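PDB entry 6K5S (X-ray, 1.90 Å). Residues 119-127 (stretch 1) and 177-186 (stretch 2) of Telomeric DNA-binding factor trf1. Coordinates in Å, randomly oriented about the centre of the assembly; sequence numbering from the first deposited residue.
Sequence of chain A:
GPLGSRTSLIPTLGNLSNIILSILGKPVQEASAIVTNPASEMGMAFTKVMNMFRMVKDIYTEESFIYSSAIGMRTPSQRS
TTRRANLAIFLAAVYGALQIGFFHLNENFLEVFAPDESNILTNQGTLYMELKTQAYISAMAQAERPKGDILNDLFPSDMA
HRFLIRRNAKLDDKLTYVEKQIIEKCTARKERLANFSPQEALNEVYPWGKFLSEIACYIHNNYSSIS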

# COMPACT_ATOMS: atom_id res chain seq x y z
N ASN A 119 -14.21 25.62 -12.04
CA ASN A 119 -15.08 26.69 -11.57
C ASN A 119 -15.28 26.58 -10.06
O ASN A 119 -15.59 25.51 -9.55
N ILE A 120 -15.12 27.69 -9.35
CA ILE A 120 -15.41 27.70 -7.92
C ILE A 120 -16.92 27.74 -7.73
O ILE A 120 -17.61 28.59 -8.30
N LEU A 121 -17.44 26.83 -6.91
CA LEU A 121 -18.87 26.70 -6.65
C LEU A 121 -19.23 27.25 -5.28
O LEU A 121 -18.39 27.33 -4.37
N THR A 122 -20.51 27.60 -5.12
CA THR A 122 -20.97 28.28 -3.91
C THR A 122 -20.73 27.45 -2.66
O THR A 122 -20.32 27.99 -1.62
N ASN A 123 -20.98 26.14 -2.71
CA ASN A 123 -20.77 25.32 -1.52
C ASN A 123 -19.29 25.17 -1.18
O ASN A 123 -18.95 25.00 -0.00
N GLN A 124 -18.41 25.17 -2.19
CA GLN A 124 -16.97 25.24 -1.91
C GLN A 124 -16.63 26.53 -1.18
O GLN A 124 -15.83 26.52 -0.24
N GLY A 125 -17.21 27.64 -1.64
CA GLY A 125 -16.97 28.92 -1.00
C GLY A 125 -17.41 28.93 0.45
O GLY A 125 -16.70 29.43 1.33
N THR A 126 -18.61 28.41 0.72
CA THR A 126 -19.09 28.32 2.10
C THR A 126 -18.15 27.47 2.95
O THR A 126 -17.83 27.83 4.09
N LEU A 127 -17.71 26.34 2.41
CA LEU A 127 -16.76 25.49 3.12
C LEU A 127 -15.43 26.22 3.37
O LEU A 127 -14.85 26.10 4.45
N TYR A 177 -19.68 35.33 -10.48
CA TYR A 177 -20.66 35.68 -9.47
C TYR A 177 -20.36 34.97 -8.15
O TYR A 177 -20.35 35.60 -7.09
N VAL A 178 -20.09 33.67 -8.21
CA VAL A 178 -19.75 32.91 -7.01
C VAL A 178 -18.52 33.51 -6.33
O VAL A 178 -18.49 33.70 -5.11
N GLU A 179 -17.50 33.84 -7.12
CA GLU A 179 -16.27 34.40 -6.56
C GLU A 179 -16.55 35.69 -5.80
O GLU A 179 -16.08 35.87 -4.66
N LYS A 180 -17.32 36.60 -6.39
CA LYS A 180 -17.63 37.85 -5.69
C LYS A 180 -18.53 37.61 -4.49
O LYS A 180 -18.40 38.32 -3.48
N GLN A 181 -19.42 36.62 -4.55
CA GLN A 181 -20.21 36.28 -3.37
C GLN A 181 -19.32 35.77 -2.24
O GLN A 181 -19.54 36.09 -1.06
N ILE A 182 -18.31 34.95 -2.57
CA ILE A 182 -17.39 34.46 -1.55
C ILE A 182 -16.63 35.61 -0.92
O ILE A 182 -16.53 35.72 0.31
N ILE A 183 -16.07 36.49 -1.75
CA ILE A 183 -15.36 37.64 -1.21
C ILE A 183 -16.25 38.42 -0.26
O ILE A 183 -15.84 38.81 0.84
N GLU A 184 -17.51 38.64 -0.65
CA GLU A 184 -18.42 39.40 0.20
C GLU A 184 -18.76 38.64 1.47
O GLU A 184 -18.76 39.23 2.56
N LYS A 185 -19.02 37.33 1.36
CA LYS A 185 -19.29 36.52 2.54
C LYS A 185 -18.09 36.48 3.47
O LYS A 185 -18.24 36.52 4.70
N CYS A 186 -16.89 36.38 2.90
CA CYS A 186 -15.68 36.33 3.71
C CYS A 186 -15.43 37.65 4.43
O CYS A 186 -15.06 37.65 5.61

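Stretch 2 is helical throughout, from Tyr177 to Cys186. Stretch 1 begins as a loop and becomes a helix at Thr122, with Leu121 at the N-cap position. The two helices run in nearly the same direction, with 21° between their axes and a closest approach of 9.5 Å. Their backbones come close at two places. The CA atoms of Thr122 and Val178 are 5.7 Å apart, and those of Gly125 and Ile182 are 5.6 Å apart.

Tyr177 opens stretch 2 but makes no contact. Its CA-to-CB bond points sideways and chi1 is t.

Val178 points toward stretch 1, with chi1 in the t well. It fits against the turn where the loop becomes helix. Val178 CG1 lies 3.2 Å from Ile120 O and 3.6 Å from Leu121 C, so this methyl packs on backbone. The same Val178 CG1 is 4.3 Å from Ile120 CG2. The other methyl, Val178 CG2, meets Thr122 CG2 at 3.5 Å. Thr122 has chi1 p, and its CA-to-CB bond points sideways.

Glu179 starts sideways, but its end comes nearer to stretch 1. Chi1 is m and chi2 is t. Glu179 OE2 lies 4.3 Å from Ile120 CG1, a loose contact. A water supplies the polar link: water 1 O donates to Glu179 OE2 at 2.5 Å and accepts from Ile120 N at 3.1 Å. The carboxylate thus reaches the loop backbone through one bridging water. OE2 is also hydrogen-bonded elsewhere in the structure.

Lys180 is out of reach. Gln181 sets out toward stretch 1, but with chi1 and chi2 both m its end leads away, and it makes no contact.

Ile182 points toward stretch 1 and is buried. Chi1 is m and chi2 is t, which carries CD1 to the neighbouring segment. Ile182 CD1 touches Ile120 CG2 at 3.6 Å and Gly125 CA at 3.5 Å. Ile120 also points toward its partner, with both chi angles m. Its CG2 is therefore shared between Val178 and Ile182, giving a small apolar cluster. Gly125 has no side chain, and this leaves room for the isoleucine. A CB at its ideal position on Gly125 would lie 2.4 Å from Ile182 CG1, a clash. The bare backbone here is consistent with the close approach of the helices.

Ile183 and Glu184 are out of reach.

Lys185 points toward stretch 1, with chi angles m, t, p and t. Its chain reaches across to stretch 1, and Lys185 NZ donates a very short hydrogen bond of 2.5 Å to Thr126 OG1. This is the only direct hydrogen bond between the stretches. Thr126 has chi1 m, and its CA-to-CB bond points sideways, which places the hydroxyl within reach of the amine.

Cys186 is buried but makes no contact, with its CA-to-CB bond sideways and chi1 m.

Within stretch 1, Gln124 OE1 accepts a hydrogen bond from Leu121 N at 2.8 Å, bracing the start of the helix. In all, the contact buries 384 Å², both sides summed.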

# COMPACT_ATOMS: atom_id res chain seq x y z
CB ASN A 119 -16.44 26.61 -12.26
CG ASN A 119 -16.40 27.13 -13.68
OD1 ASN A 119 -15.44 27.77 -14.10
ND2 ASN A 119 -17.46 26.86 -14.44
CB ILE A 120 -14.75 28.88 -7.22
CG1 ILE A 120 -13.24 28.86 -7.45
CG2 ILE A 120 -15.05 28.82 -5.72
CD1 ILE A 120 -12.57 27.80 -6.66
CB LEU A 121 -19.29 25.24 -6.77
CG LEU A 121 -18.90 24.68 -8.14
CD1 LEU A 121 -19.31 23.23 -8.29
CD2 LEU A 121 -19.52 25.55 -9.24
CB THR A 122 -22.47 28.63 -4.02
OG1 THR A 122 -23.14 27.57 -4.71
CG2 THR A 122 -22.66 29.92 -4.79
CB ASN A 123 -21.41 23.95 -1.71
CG ASN A 123 -22.92 24.03 -1.66
OD1 ASN A 123 -23.50 24.38 -0.63
ND2 ASN A 123 -23.57 23.72 -2.78
CB GLN A 124 -16.18 25.17 -3.22
CG GLN A 124 -16.27 23.84 -3.94
CD GLN A 124 -15.71 23.91 -5.35
OE1 GLN A 124 -15.60 24.99 -5.94
NE2 GLN A 124 -15.32 22.77 -5.89
CB THR A 126 -20.51 27.75 2.14
OG1 THR A 126 -21.40 28.68 1.52
CG2 THR A 126 -20.95 27.51 3.59
CB LEU A 127 -16.52 24.21 2.33
CG LEU A 127 -16.07 22.97 3.08
CD1 LEU A 127 -16.97 22.71 4.30
CD2 LEU A 127 -16.08 21.79 2.10
CB TYR A 177 -22.07 35.35 -9.97
CG TYR A 177 -23.17 35.54 -8.94
CD1 TYR A 177 -23.72 36.81 -8.70
CD2 TYR A 177 -23.69 34.46 -8.23
CE1 TYR A 177 -24.73 36.99 -7.77
CE2 TYR A 177 -24.70 34.63 -7.30
CZ TYR A 177 -25.22 35.90 -7.07
OH TYR A 177 -26.23 36.07 -6.15
CB VAL A 178 -19.53 31.43 -7.35
CG1 VAL A 178 -18.87 30.69 -6.20
CG2 VAL A 178 -20.86 30.77 -7.71
CB GLU A 179 -15.25 34.62 -7.67
CG GLU A 179 -14.46 33.35 -8.04
CD GLU A 179 -13.77 33.45 -9.40
OE1 GLU A 179 -13.91 34.50 -10.08
OE2 GLU A 179 -13.10 32.47 -9.80
CB LYS A 180 -18.25 38.86 -6.66
CG LYS A 180 -17.42 39.04 -7.92
CD LYS A 180 -17.93 40.14 -8.84
CE LYS A 180 -18.94 39.59 -9.84
NZ LYS A 180 -20.29 39.53 -9.21
CB GLN A 181 -21.27 35.24 -3.72
CG GLN A 181 -22.50 35.82 -4.38
CD GLN A 181 -23.11 36.92 -3.55
OE1 GLN A 181 -23.37 36.73 -2.36
NE2 GLN A 181 -23.32 38.08 -4.17
CB ILE A 182 -16.43 33.41 -2.14
CG1 ILE A 182 -17.19 32.19 -2.63
CG2 ILE A 182 -15.40 33.01 -1.09
CD1 ILE A 182 -16.33 31.29 -3.49
CB ILE A 183 -14.81 38.51 -2.34
CG1 ILE A 183 -13.78 37.72 -3.15
CG2 ILE A 183 -14.17 39.77 -1.78
CD1 ILE A 183 -13.17 38.50 -4.23
CB GLU A 184 -19.68 39.77 -0.58
CG GLU A 184 -20.63 40.68 0.17
CD GLU A 184 -21.63 41.35 -0.77
OE1 GLU A 184 -21.36 41.40 -1.99
OE2 GLU A 184 -22.68 41.81 -0.28
CB LYS A 185 -19.68 35.10 2.14
CG LYS A 185 -21.11 34.96 1.61
CD LYS A 185 -21.37 33.58 1.00
CE LYS A 185 -21.41 32.49 2.06
NZ LYS A 185 -21.71 31.14 1.47
CB CYS A 186 -14.50 35.95 2.82
SG CYS A 186 -14.38 34.18 2.57
O HOH W 1 -14.04 30.32 -10.70